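Side-chain contacts in B-agarase (Agarivorans gilvus, PDB 5Z6P), which hydrolyses agarose as a beta-agarase of glycoside hydrolase family 50: residues I127-A130 / S136-V139; L577-N580 / D586-L589; E647-E652 / M700-D705; F669-L674 / G693-R698. All blocks are in the same frame, centred on the assembly; numbering follows the deposited sequence.

Contact 1: I127-A130 / S136-V139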
loop_
_atom_site.group_PDB
_atom_site.type_symbol
_atom_site.label_atom_id
_atom_site.label_comp_id
_atom_site.label_asym_id
_atom_site.label_seq_id
_atom_site.Cartn_x
_atom_site.Cartn_y
_atom_site.Cartn_z
ATOM N N ILE A 127 7.422 11.498 -9.561
ATOM C CA ILE A 127 6.840 12.813 -9.702
ATOM C C ILE A 127 5.436 12.722 -10.287
ATOM O O ILE A 127 5.122 11.778 -11.014
ATOM C CB ILE A 127 7.704 13.693 -10.603
ATOM C CG1 ILE A 127 7.884 13.036 -11.972
ATOM C CG2 ILE A 127 9.066 13.937 -9.968
ATOM C CD1 ILE A 127 8.604 13.926 -12.953
ATOM N N ASN A 128 4.590 13.689 -9.953
ATOM C CA ASN A 128 3.340 13.868 -10.673
ATOM C C ASN A 128 3.459 15.041 -11.648
ATOM O O ASN A 128 3.736 16.170 -11.244
ATOM C CB ASN A 128 2.165 14.096 -9.728
ATOM C CG ASN A 128 0.832 14.098 -10.457
ATOM O OD1 ASN A 128 0.391 15.126 -10.961
ATOM N ND2 ASN A 128 0.206 12.925 -10.556
ATOM N N ILE A 129 3.262 14.772 -12.930
ATOM C CA ILE A 129 3.366 15.816 -13.943
ATOM C C ILE A 129 1.975 16.304 -14.289
ATOM O O ILE A 129 1.174 15.564 -14.846
ATOM C CB ILE A 129 4.083 15.321 -15.200
ATOM C CG1 ILE A 129 5.401 14.653 -14.808
ATOM C CG2 ILE A 129 4.315 16.478 -16.164
ATOM C CD1 ILE A 129 5.975 13.782 -15.867
ATOM N N ALA A 130 1.679 17.541 -13.924
ATOM C CA ALA A 130 0.335 18.061 -14.062
ATOM C C ALA A 130 0.129 18.649 -15.455
ATOM O O ALA A 130 1.083 19.098 -16.086
ATOM C CB ALA A 130 0.065 19.105 -12.989
ATOM N N SER A 136 9.545 22.222 -13.425
ATOM C CA SER A 136 10.904 21.693 -13.260
ATOM C C SER A 136 10.914 20.617 -12.187
ATOM O O SER A 136 10.323 20.805 -11.137
ATOM C CB SER A 136 11.912 22.782 -12.886
ATOM O OG SER A 136 12.353 23.478 -14.034
ATOM N N PHE A 137 11.581 19.496 -12.446
ATOM C CA PHE A 137 11.623 18.392 -11.497
ATOM C C PHE A 137 13.051 18.093 -11.075
ATOM O O PHE A 137 13.953 18.108 -11.890
ATOM C CB PHE A 137 10.965 17.141 -12.088
ATOM C CG PHE A 137 9.508 17.318 -12.387
ATOM C CD1 PHE A 137 8.566 17.154 -11.397
ATOM C CD2 PHE A 137 9.084 17.688 -13.651
ATOM C CE1 PHE A 137 7.237 17.337 -11.654
ATOM C CE2 PHE A 137 7.762 17.856 -13.917
ATOM C CZ PHE A 137 6.829 17.684 -12.913
ATOM N N MET A 138 13.246 17.837 -9.786
ATOM C CA MET A 138 14.572 17.616 -9.221
ATOM C C MET A 138 14.617 16.311 -8.443
ATOM O O MET A 138 13.764 16.059 -7.594
ATOM C CB MET A 138 14.963 18.763 -8.296
ATOM C CG MET A 138 14.830 20.152 -8.895
ATOM S SD MET A 138 16.419 20.801 -9.438
ATOM C CE MET A 138 17.190 21.286 -7.889
ATOM N N VAL A 139 15.607 15.481 -8.739
ATOM C CA VAL A 139 15.834 14.266 -7.977
ATOM C C VAL A 139 17.175 14.397 -7.255
ATOM O O VAL A 139 18.229 14.328 -7.883
ATOM C CB VAL A 139 15.837 13.025 -8.871
ATOM C CG1 VAL A 139 15.959 11.772 -8.029
ATOM C CG2 VAL A 139 14.577 12.981 -9.708
#
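The ring of Phe-137 carries Ile-127 over one face and the backbone oxygen of Asn-128 at its edge. Ile-127 CD1 stands 3.6 Å from the ring centroid, 15° off the normal, displaced toward the CG-CD1 side, which makes it a CH-pi contact. The isoleucine reaches that spot because CG1 sits between the backbone N and the carbonyl carbon (chi1 57°) and CD1 then extends straight out from it. Its other branch also touches, with CG2 3.6 Å from Phe-137 CD1. Near the plane of the ring, Asn-128 O lies 3.7 Å from Phe-137 CE1. Ile-129 comes in at a slant, its CG1 3.8 Å from Phe-137 CZ.

Both segments belong to the beta-rich, CBM-like part of the agarase. Their strand portions, 127-129 and 136-139, run antiparallel, at 170°, with axes 9.2 Å apart, and each strand pairs with strand 168-174 rather than with its companion here. The side chains therefore meet over strand 168-174, which lies between the two. Ala-171 and Phe-99 also touch Ile-127, while Val-169 and Ala-101 pack on Phe-137. Asn-128 turns the other way, and its ND2 bonds to Ser-108 OG and Thr-685 OG1.

Contact 2: L577-N580 / D586-L589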
loop_
_atom_site.group_PDB
_atom_site.type_symbol
_atom_site.label_atom_id
_atom_site.label_comp_id
_atom_site.label_asym_id
_atom_site.label_seq_id
_atom_site.Cartn_x
_atom_site.Cartn_y
_atom_site.Cartn_z
ATOM N N LEU A 577 23.195 -23.646 -4.300
ATOM C CA LEU A 577 22.519 -24.309 -5.405
ATOM C C LEU A 577 22.623 -23.432 -6.643
ATOM O O LEU A 577 22.578 -22.210 -6.547
ATOM C CB LEU A 577 21.052 -24.590 -5.059
ATOM C CG LEU A 577 20.778 -25.510 -3.861
ATOM C CD1 LEU A 577 19.285 -25.595 -3.582
ATOM C CD2 LEU A 577 21.370 -26.901 -4.059
ATOM N N THR A 578 22.774 -24.052 -7.803
ATOM C CA THR A 578 22.997 -23.289 -9.022
ATOM C C THR A 578 21.687 -22.790 -9.629
ATOM O O THR A 578 21.699 -21.935 -10.504
ATOM C CB THR A 578 23.768 -24.118 -10.064
ATOM O OG1 THR A 578 22.924 -25.152 -10.590
ATOM C CG2 THR A 578 25.000 -24.743 -9.423
ATOM N N HIS A 579 20.568 -23.331 -9.154
ATOM C CA HIS A 579 19.246 -22.947 -9.631
ATOM C C HIS A 579 19.042 -23.269 -11.119
ATOM O O HIS A 579 18.646 -22.398 -11.878
ATOM C CB HIS A 579 18.992 -21.447 -9.404
ATOM C CG HIS A 579 19.240 -20.974 -8.005
ATOM N ND1 HIS A 579 19.171 -21.809 -6.904
ATOM C CD2 HIS A 579 19.563 -19.755 -7.518
ATOM C CE1 HIS A 579 19.441 -21.124 -5.812
ATOM N NE2 HIS A 579 19.680 -19.869 -6.157
ATOM N N ASN A 580 19.281 -24.511 -11.546
ATOM C CA ASN A 580 19.020 -24.856 -12.943
ATOM C C ASN A 580 17.524 -25.003 -13.159
ATOM O O ASN A 580 16.748 -24.786 -12.237
ATOM C CB ASN A 580 19.789 -26.126 -13.373
ATOM C CG ASN A 580 19.504 -27.345 -12.489
ATOM O OD1 ASN A 580 18.436 -27.485 -11.911
ATOM N ND2 ASN A 580 20.478 -28.227 -12.392
ATOM N N ASP A 586 11.384 -27.784 -8.960
ATOM C CA ASP A 586 11.305 -28.287 -7.589
ATOM C C ASP A 586 11.037 -27.160 -6.571
ATOM O O ASP A 586 10.245 -27.338 -5.669
ATOM C CB ASP A 586 12.589 -29.059 -7.229
ATOM C CG ASP A 586 12.682 -30.407 -7.954
ATOM O OD1 ASP A 586 11.624 -30.958 -8.278
ATOM O OD2 ASP A 586 13.795 -30.902 -8.203
ATOM N N TYR A 587 11.684 -26.007 -6.724
ATOM C CA TYR A 587 11.395 -24.874 -5.835
ATOM C C TYR A 587 9.906 -24.539 -5.873
ATOM O O TYR A 587 9.300 -24.263 -4.843
ATOM C CB TYR A 587 12.214 -23.618 -6.202
ATOM C CG TYR A 587 13.721 -23.784 -6.189
ATOM C CD1 TYR A 587 14.332 -24.783 -5.444
ATOM C CD2 TYR A 587 14.530 -22.922 -6.923
ATOM C CE1 TYR A 587 15.722 -24.931 -5.444
ATOM C CE2 TYR A 587 15.886 -23.055 -6.935
ATOM C CZ TYR A 587 16.484 -24.056 -6.201
ATOM O OH TYR A 587 17.840 -24.169 -6.241
ATOM N N ALA A 588 9.324 -24.570 -7.068
ATOM C CA ALA A 588 7.894 -24.315 -7.237
ATOM C C ALA A 588 7.025 -25.317 -6.459
ATOM O O ALA A 588 6.094 -24.925 -5.768
ATOM C CB ALA A 588 7.529 -24.341 -8.706
ATOM N N LEU A 589 7.327 -26.603 -6.593
ATOM C CA LEU A 589 6.616 -27.629 -5.833
ATOM C C LEU A 589 6.709 -27.363 -4.322
ATOM O O LEU A 589 5.731 -27.455 -3.603
ATOM C CB LEU A 589 7.186 -29.018 -6.133
ATOM C CG LEU A 589 7.055 -29.592 -7.546
ATOM C CD1 LEU A 589 7.807 -30.913 -7.641
ATOM C CD2 LEU A 589 5.588 -29.772 -7.929
#
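Tyr-587 reaches out from helix 581-609 to meet His-579 and Leu-577 in the loop that leads into that same helix. Asn-580 is the N-cap residue: its OD1 accepts from the backbone N of Gln-583. The cap marks the start of the helix, and Tyr-587, in the second helical turn, points back to the residues just ahead of it.

The polar part is one hydrogen bond. His-579 ND1 and Tyr-587 OH are 2.8 Å apart, with a moderately bent angle of 146°. The hydroxyl arrives at the edge of the imidazole, close to its plane. At the far side of the histidine, NE2 makes a weak hydrogen bond to Asp-519 OD1, so both ring nitrogens have partners and the rotation of the imidazole is constrained.

Between the rings themselves there is a steep but oblique meeting, with planes at 81° and centroids 5.4 Å apart. His-579 ND1 and CG both come near CE2 of the tyrosine.

The apolar part belongs to Leu-577, whose CG is anti to the carbonyl carbon (chi1 -61°), sending CD1 toward the phenol. CD1 lies near the plane of the tyrosine ring, 4.1 Å from Tyr-587 CE1. Helix 523-530 covers the tyrosine further through Ala-525, Ile-526 and Leu-529. The leucine crowds the hydroxyl as well: Leu-577 CD1 is 3.3 Å from Tyr-587 OH, and Leu-577 CB is 3.4 Å from the same oxygen.

Contact 3: E647-E652 / M700-D705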
loop_
_atom_site.group_PDB
_atom_site.type_symbol
_atom_site.label_atom_id
_atom_site.label_comp_id
_atom_site.label_asym_id
_atom_site.label_seq_id
_atom_site.Cartn_x
_atom_site.Cartn_y
_atom_site.Cartn_z
ATOM N N GLU A 647 -3.247 2.235 -10.930
ATOM C CA GLU A 647 -4.374 3.035 -11.378
ATOM C C GLU A 647 -5.639 2.199 -11.562
ATOM O O GLU A 647 -6.736 2.745 -11.624
ATOM C CB GLU A 647 -4.013 3.776 -12.660
ATOM C CG GLU A 647 -2.890 4.801 -12.479
ATOM C CD GLU A 647 -2.706 5.714 -13.672
ATOM O OE1 GLU A 647 -3.604 5.777 -14.524
ATOM O OE2 GLU A 647 -1.660 6.387 -13.747
ATOM N N GLY A 648 -5.477 0.876 -11.630
ATOM C CA GLY A 648 -6.589 -0.059 -11.689
ATOM C C GLY A 648 -6.096 -1.452 -12.074
ATOM O O GLY A 648 -4.885 -1.680 -12.163
ATOM N N LEU A 649 -7.029 -2.374 -12.305
ATOM C CA LEU A 649 -6.705 -3.757 -12.653
ATOM C C LEU A 649 -6.290 -3.862 -14.115
ATOM O O LEU A 649 -7.044 -4.344 -14.966
ATOM C CB LEU A 649 -7.892 -4.692 -12.363
ATOM C CG LEU A 649 -8.461 -4.611 -10.946
ATOM C CD1 LEU A 649 -9.599 -5.615 -10.735
ATOM C CD2 LEU A 649 -7.355 -4.827 -9.919
ATOM N N HIS A 650 -5.081 -3.397 -14.386
ATOM C CA HIS A 650 -4.507 -3.475 -15.710
ATOM C C HIS A 650 -4.575 -4.913 -16.239
ATOM O O HIS A 650 -4.221 -5.844 -15.526
ATOM C CB HIS A 650 -3.080 -2.974 -15.668
ATOM C CG HIS A 650 -2.495 -2.701 -17.013
ATOM N ND1 HIS A 650 -2.144 -3.705 -17.886
ATOM C CD2 HIS A 650 -2.191 -1.541 -17.630
ATOM C CE1 HIS A 650 -1.652 -3.175 -18.987
ATOM N NE2 HIS A 650 -1.679 -1.861 -18.863
ATOM N N PRO A 651 -5.101 -5.091 -17.465
ATOM C CA PRO A 651 -5.310 -6.428 -18.035
ATOM C C PRO A 651 -4.072 -7.335 -18.029
ATOM O O PRO A 651 -4.214 -8.521 -17.801
ATOM C CB PRO A 651 -5.747 -6.137 -19.483
ATOM C CG PRO A 651 -6.009 -4.642 -19.566
ATOM C CD PRO A 651 -5.857 -4.060 -18.198
ATOM N N GLU A 652 -2.895 -6.785 -18.261
ATOM C CA GLU A 652 -1.699 -7.598 -18.414
ATOM C C GLU A 652 -1.304 -8.397 -17.137
ATOM O O GLU A 652 -1.139 -9.604 -17.222
ATOM C CB GLU A 652 -0.553 -6.710 -18.893
ATOM C CG GLU A 652 0.643 -7.434 -19.456
ATOM C CD GLU A 652 1.783 -6.486 -19.774
ATOM O OE1 GLU A 652 1.525 -5.410 -20.344
ATOM O OE2 GLU A 652 2.938 -6.805 -19.415
ATOM N N MET A 700 -12.220 2.001 -9.787
ATOM C CA MET A 700 -13.360 1.166 -9.449
ATOM C C MET A 700 -14.076 0.548 -10.646
ATOM O O MET A 700 -14.548 -0.582 -10.549
ATOM C CB MET A 700 -14.351 1.943 -8.615
ATOM C CG MET A 700 -13.871 2.141 -7.197
ATOM S SD MET A 700 -13.515 0.572 -6.407
ATOM C CE MET A 700 -15.151 -0.152 -6.443
ATOM N N GLN A 701 -14.150 1.275 -11.760
ATOM C CA GLN A 701 -14.836 0.791 -12.958
ATOM C C GLN A 701 -14.205 -0.514 -13.390
ATOM O O GLN A 701 -14.855 -1.482 -13.772
ATOM C CB GLN A 701 -14.732 1.814 -14.095
ATOM C CG GLN A 701 -15.441 3.118 -13.855
ATOM C CD GLN A 701 -15.196 4.137 -14.960
ATOM O OE1 GLN A 701 -14.180 4.098 -15.646
ATOM N NE2 GLN A 701 -16.128 5.069 -15.118
ATOM N N THR A 702 -12.890 -0.479 -13.309
ATOM C CA THR A 702 -12.008 -1.549 -13.652
ATOM C C THR A 702 -12.246 -2.828 -12.806
ATOM O O THR A 702 -12.138 -3.964 -13.301
ATOM C CB THR A 702 -10.588 -0.971 -13.534
ATOM O OG1 THR A 702 -9.965 -0.844 -14.819
ATOM C CG2 THR A 702 -9.799 -1.654 -12.561
ATOM N N VAL A 703 -12.647 -2.650 -11.556
ATOM C CA VAL A 703 -12.920 -3.792 -10.688
ATOM C C VAL A 703 -14.338 -4.291 -10.937
ATOM O O VAL A 703 -14.570 -5.498 -11.025
ATOM C CB VAL A 703 -12.728 -3.434 -9.204
ATOM C CG1 VAL A 703 -13.027 -4.635 -8.302
ATOM C CG2 VAL A 703 -11.303 -2.897 -8.964
ATOM N N VAL A 704 -15.280 -3.361 -11.055
ATOM C CA VAL A 704 -16.661 -3.711 -11.348
ATOM C C VAL A 704 -16.739 -4.472 -12.673
ATOM O O VAL A 704 -17.543 -5.386 -12.806
ATOM C CB VAL A 704 -17.570 -2.465 -11.394
ATOM C CG1 VAL A 704 -18.979 -2.845 -11.777
ATOM C CG2 VAL A 704 -17.593 -1.802 -10.044
ATOM N N ASP A 705 -15.872 -4.115 -13.619
ATOM C CA ASP A 705 -15.859 -4.735 -14.944
ATOM C C ASP A 705 -15.181 -6.109 -14.948
ATOM O O ASP A 705 -15.306 -6.856 -15.909
ATOM C CB ASP A 705 -15.152 -3.844 -15.968
ATOM C CG ASP A 705 -16.018 -2.673 -16.451
ATOM O OD1 ASP A 705 -17.226 -2.641 -16.155
ATOM O OD2 ASP A 705 -15.477 -1.790 -17.136
HETATM O O HOH W 1 -8.257 -2.463 -16.831
#
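Leu-649 pushes its side chain against the C-terminal part of helix 689-704, and the firm part of the contact is its meeting with Val-703. Leu-649 CD1 lies 3.7 Å from Val-703 CG2, and Leu-649 CG is 3.9 Å from the same methyl. The valine offers that branch because CG2 is anti to the carbonyl carbon, with CG1 anti to the backbone N (chi1 180°). Phe-709 packs on both residues, and Trp-654 adds to the cover of the leucine.

Toward Thr-702 the model is less certain. Its CG2 is placed too close to the backbone N of Leu-649, and its first torsion (-111°) is far from staggered, so the position of the methyl is doubtful. On this side a water links the segments: it donates to Leu-649 O at 2.9 Å and lies 3.1 Å from Thr-702 OG1. Nearby Gln-701 and Asp-705 are exposed to solvent.

The loop has its own stiffening. Leu-649 is the centre of an inverse gamma turn, with His-650 N bonded to Gly-648 O at 2.8 Å. Glu-652 N donates to His-650 ND1 at 159°, close to the ring plane, while His-650 NE2 reaches Ser-71 O and Glu-647 OE1 takes Ser-195 OG and Leu-196 N, all three in the CBM-like part.

A loop after strand 640-643 thus packs on a helix that links the parallel strands 664-668 and 709-714, the beta-alpha-beta layout expected of a (beta/alpha)8 barrel glycosidase.

Contact 4: F669-L674 / G693-R698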
loop_
_atom_site.group_PDB
_atom_site.type_symbol
_atom_site.label_atom_id
_atom_site.label_comp_id
_atom_site.label_asym_id
_atom_site.label_seq_id
_atom_site.Cartn_x
_atom_site.Cartn_y
_atom_site.Cartn_z
ATOM N N PHE A 669 -6.277 0.051 -2.034
ATOM C CA PHE A 669 -5.786 0.888 -3.129
ATOM C C PHE A 669 -5.975 2.335 -2.701
ATOM O O PHE A 669 -6.782 2.615 -1.821
ATOM C CB PHE A 669 -6.521 0.619 -4.453
ATOM C CG PHE A 669 -7.938 1.115 -4.488
ATOM C CD1 PHE A 669 -8.954 0.409 -3.877
ATOM C CD2 PHE A 669 -8.262 2.270 -5.181
ATOM C CE1 PHE A 669 -10.266 0.861 -3.919
ATOM C CE2 PHE A 669 -9.562 2.739 -5.235
ATOM C CZ PHE A 669 -10.572 2.040 -4.603
ATOM N N HIS A 670 -5.252 3.255 -3.321
ATOM C CA HIS A 670 -5.556 4.655 -3.060
ATOM C C HIS A 670 -5.019 5.617 -4.086
ATOM O O HIS A 670 -4.281 5.248 -4.997
ATOM C CB HIS A 670 -5.066 5.070 -1.649
ATOM C CG HIS A 670 -3.578 5.055 -1.457
ATOM N ND1 HIS A 670 -2.989 4.631 -0.285
ATOM C CD2 HIS A 670 -2.568 5.456 -2.260
ATOM C CE1 HIS A 670 -1.678 4.751 -0.387
ATOM N NE2 HIS A 670 -1.397 5.261 -1.570
ATOM N N PHE A 671 -5.405 6.872 -3.896
ATOM C CA PHE A 671 -4.914 7.981 -4.688
ATOM C C PHE A 671 -4.686 9.215 -3.798
ATOM O O PHE A 671 -5.564 9.602 -3.036
ATOM C CB PHE A 671 -5.908 8.284 -5.818
ATOM C CG PHE A 671 -6.099 7.138 -6.752
ATOM C CD1 PHE A 671 -5.143 6.840 -7.699
ATOM C CD2 PHE A 671 -7.217 6.323 -6.659
ATOM C CE1 PHE A 671 -5.316 5.771 -8.545
ATOM C CE2 PHE A 671 -7.382 5.257 -7.507
ATOM C CZ PHE A 671 -6.436 4.983 -8.447
ATOM N N GLY A 672 -3.494 9.798 -3.878
ATOM C CA GLY A 672 -3.204 11.027 -3.172
ATOM C C GLY A 672 -2.689 12.183 -4.018
ATOM O O GLY A 672 -2.341 12.017 -5.187
ATOM N N ALA A 673 -2.651 13.369 -3.420
ATOM C CA ALA A 673 -2.163 14.558 -4.112
ATOM C C ALA A 673 -1.373 15.409 -3.127
ATOM O O ALA A 673 -1.145 14.995 -1.994
ATOM C CB ALA A 673 -3.307 15.339 -4.722
ATOM N N LEU A 674 -0.926 16.580 -3.564
ATOM C CA LEU A 674 -0.114 17.422 -2.696
ATOM C C LEU A 674 -0.750 18.786 -2.477
ATOM O O LEU A 674 -0.146 19.652 -1.864
ATOM C CB LEU A 674 1.298 17.603 -3.271
ATOM C CG LEU A 674 2.192 16.370 -3.422
ATOM C CD1 LEU A 674 3.474 16.712 -4.149
ATOM C CD2 LEU A 674 2.470 15.761 -2.071
ATOM N N GLY A 693 -10.483 11.977 -6.943
ATOM C CA GLY A 693 -11.806 11.437 -7.129
ATOM C C GLY A 693 -11.954 10.812 -8.514
ATOM O O GLY A 693 -12.475 9.716 -8.627
ATOM N N GLN A 694 -11.476 11.490 -9.552
ATOM C CA GLN A 694 -11.509 10.919 -10.909
ATOM C C GLN A 694 -10.755 9.585 -10.958
ATOM O O GLN A 694 -11.227 8.601 -11.544
ATOM C CB GLN A 694 -10.911 11.886 -11.940
ATOM C CG GLN A 694 -11.787 13.102 -12.290
ATOM C CD GLN A 694 -11.013 14.206 -13.019
ATOM O OE1 GLN A 694 -9.793 14.305 -12.911
ATOM N NE2 GLN A 694 -11.727 15.046 -13.754
ATOM N N MET A 695 -9.586 9.543 -10.341
ATOM C CA MET A 695 -8.805 8.323 -10.406
ATOM C C MET A 695 -9.444 7.225 -9.566
ATOM O O MET A 695 -9.346 6.057 -9.918
ATOM C CB MET A 695 -7.360 8.591 -9.986
ATOM C CG MET A 695 -6.645 9.497 -10.989
ATOM S SD MET A 695 -4.935 9.870 -10.586
ATOM C CE MET A 695 -4.152 8.302 -11.007
ATOM N N PHE A 696 -10.102 7.598 -8.470
ATOM C CA PHE A 696 -10.845 6.637 -7.664
ATOM C C PHE A 696 -11.893 5.950 -8.549
ATOM O O PHE A 696 -12.031 4.724 -8.542
ATOM C CB PHE A 696 -11.519 7.314 -6.468
ATOM C CG PHE A 696 -12.395 6.395 -5.652
ATOM C CD1 PHE A 696 -13.718 6.162 -6.016
ATOM C CD2 PHE A 696 -11.900 5.782 -4.507
ATOM C CE1 PHE A 696 -14.522 5.321 -5.276
ATOM C CE2 PHE A 696 -12.698 4.933 -3.751
ATOM C CZ PHE A 696 -14.016 4.693 -4.141
ATOM N N GLU A 697 -12.616 6.756 -9.315
ATOM C CA GLU A 697 -13.673 6.228 -10.156
ATOM C C GLU A 697 -13.105 5.318 -11.230
ATOM O O GLU A 697 -13.635 4.243 -11.460
ATOM C CB GLU A 697 -14.488 7.362 -10.798
ATOM C CG GLU A 697 -15.607 6.860 -11.659
ATOM C CD GLU A 697 -16.658 7.916 -11.937
ATOM O OE1 GLU A 697 -16.323 9.115 -11.907
ATOM O OE2 GLU A 697 -17.818 7.528 -12.171
ATOM N N ARG A 698 -12.027 5.746 -11.879
ATOM C CA ARG A 698 -11.404 4.950 -12.923
ATOM C C ARG A 698 -10.944 3.587 -12.388
ATOM O O ARG A 698 -11.142 2.559 -13.032
ATOM C CB ARG A 698 -10.224 5.693 -13.541
ATOM C CG ARG A 698 -10.608 6.774 -14.555
ATOM C CD ARG A 698 -9.349 7.354 -15.216
ATOM N NE ARG A 698 -9.358 8.806 -15.149
ATOM C CZ ARG A 698 -8.311 9.551 -14.838
ATOM N NH1 ARG A 698 -7.137 8.996 -14.576
ATOM N NH2 ARG A 698 -8.442 10.858 -14.795
#
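Phe-671 lays one face of its ring on Met-695. The CB of the methionine stands over the centre, 3.6 Å from the centroid and 12° off the normal, a CH-pi contact. Beyond it the chain bends at chi3 (75°), which brings CE back to 3.7 Å from Phe-671 CE1. The sulfur is farther and oblique, SD being 5.0 Å from the centroid, so this is a Met-aromatic contact in which CB and the methyl do most of the touching. The helix backbone comes close too: Met-695 O is 3.2 Å from Phe-671 CE2.

Phe-669 meets Phe-696 next to this, the side chains crossing at about a right angle. Phe-669 CZ is 3.7 Å from Phe-696 CE2, the planes inclined at 34° in a pairing that is neither stack nor edge-to-face. With CG anti to the backbone N, the ring of Phe-696 leans toward the loop. Phe-671 CE2 lies in the plane of the Phe-669 ring, at its edge, so the two loop phenylalanines also brace each other.

In the next shell, Tyr-699 stacks on Phe-669 while Tyr-714 meets it edge-to-face. Phe-696 is backed by Ala-750 and Val-754 of helix 745-762, and Arg-692 NE bonds Phe-671 O. This apolar packing joins the loop leaving strand 664-668 to the helix that follows it, as in the beta-alpha units of (beta/alpha)8 barrel glycosidases.

Overall arrangement
From the N terminus, contact 1 comes first and closes a short loop between strands 122-129 and 135-140 of the CBM-like part. Far along the chain, contact 2 closes another short loop where helix 581-609 begins; its centre lies about 42 Å from that of contact 1. Contact 3 then spans a longer stretch, from the loop after strand 640-643 to the C-terminal part of helix 689-704, and contact 4 falls wholly within that span. Contacts 3 and 4 share this helix and touch, Met-700 SD lying 3.8 Å from Phe-669 CZ. Together they tie loops after two neighbouring parallel strands to one helix, while contacts 1 and 2 stay local to their own regions.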